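PDB 2CNQ: phosphoribosylaminoimidazole-succinocarboxamide synthase from Saccharomyces cerevisiae, which catalyses the ATP-dependent joining of aspartate to 4-carboxy-5-aminoimidazole ribotide, giving SAICAR in de novo purine biosynthesis. Local coordinates for residues 88-91 with 92-95. Numbering follows the deposited sequence.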
# COMPACT_ATOMS: atom_id res chain seq x y z
N TYR A 88 -23.06 8.25 5.57
CA TYR A 88 -22.77 7.37 6.65
C TYR A 88 -21.98 8.04 7.74
O TYR A 88 -21.55 7.39 8.66
CB TYR A 88 -21.98 6.17 6.12
CG TYR A 88 -22.83 5.28 5.30
CD1 TYR A 88 -23.20 5.60 4.02
CD2 TYR A 88 -23.24 4.07 5.80
CE1 TYR A 88 -24.00 4.78 3.30
CE2 TYR A 88 -24.03 3.24 5.08
CZ TYR A 88 -24.41 3.60 3.82
OH TYR A 88 -25.22 2.80 3.07
N LEU A 89 -21.82 9.34 7.67
CA LEU A 89 -21.11 10.09 8.64
C LEU A 89 -22.02 11.10 9.23
O LEU A 89 -23.00 11.49 8.65
CB LEU A 89 -19.93 10.81 8.00
CG LEU A 89 -18.88 9.88 7.43
CD1 LEU A 89 -17.86 10.71 6.69
CD2 LEU A 89 -18.21 9.09 8.52
N PRO A 90 -21.69 11.57 10.42
CA PRO A 90 -22.43 12.68 10.98
C PRO A 90 -22.58 13.78 9.97
O PRO A 90 -21.67 14.06 9.21
CB PRO A 90 -21.58 13.11 12.15
CG PRO A 90 -20.90 11.85 12.56
CD PRO A 90 -20.59 11.16 11.29
N ALA A 91 -23.73 14.40 9.98
CA ALA A 91 -24.05 15.43 9.05
C ALA A 91 -23.02 16.51 9.05
O ALA A 91 -22.74 17.08 8.01
CB ALA A 91 -25.40 16.01 9.36
N LYS A 92 -22.47 16.83 10.19
CA LYS A 92 -21.52 17.91 10.24
C LYS A 92 -20.36 17.67 9.30
O LYS A 92 -19.80 18.61 8.80
CB LYS A 92 -21.08 18.12 11.66
CG LYS A 92 -20.37 19.38 11.85
CD LYS A 92 -20.23 19.77 13.30
CE LYS A 92 -19.53 21.08 13.40
NZ LYS A 92 -20.27 22.16 12.70
N LEU A 93 -19.99 16.40 9.08
CA LEU A 93 -18.85 16.15 8.22
C LEU A 93 -19.11 16.39 6.77
O LEU A 93 -18.20 16.37 5.98
CB LEU A 93 -18.32 14.76 8.44
CG LEU A 93 -17.76 14.54 9.83
CD1 LEU A 93 -17.26 13.13 9.93
CD2 LEU A 93 -16.65 15.49 10.14
N SER A 94 -20.36 16.66 6.42
CA SER A 94 -20.66 17.13 5.09
C SER A 94 -20.53 18.61 4.95
O SER A 94 -20.60 19.10 3.85
CB SER A 94 -22.07 16.74 4.73
OG SER A 94 -22.18 15.36 4.53
N GLU A 95 -20.37 19.33 6.03
CA GLU A 95 -20.15 20.75 5.93
C GLU A 95 -18.83 20.92 5.25
O GLU A 95 -17.92 20.15 5.46
CB GLU A 95 -20.14 21.39 7.30
CG GLU A 95 -21.49 21.24 7.96
CD GLU A 95 -21.53 21.61 9.40
OE1 GLU A 95 -20.51 22.03 9.96
OE2 GLU A 95 -22.60 21.41 9.99
O HOH W 1 -21.67 13.70 6.47
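L89 meets L93 four residues on, and both side chains are buried. The CD1 methyl of L93 lies 4.0 Å from L89 CB and nearly as close to L89 CD1. The two side chains cross at about a right angle. L89 also touches V26, and L93 packs on L12 and on Y98 and L102 of helix 96-102. The side chain of L89 is about 8 Å from a bound AMP. P90 lies alongside L93, pointing the same way, and its ring atom CD is 4.1 Å from L93 CD1. L93 CG stands anti to its own carbonyl carbon (chi1 -65°), and the extended chi2 carries CD1 to both neighbours. The carbonyl of P90 accepts a hydrogen bond from L93 N (2.9 Å to P90 O). A91 O accepts a hydrogen bond from S94 N at 2.9 Å, and K92 O one from E95 N. These bonds close three overlapping type I beta turns, P90-L93, A91-S94 and K92-E95, which lead up to E95 at the N-cap of helix 96-102. A water bridges P90 O and S94 OG, 2.6 Å from the hydroxyl oxygen. K92 runs out extended and bends at its last torsion (chi4 60°). In this conformer, one of two modelled for K92, NZ forms a salt bridge with E95 OE1 at 2.8 Å. E95 OE1 offers its syn lone pair, on the side of OE2.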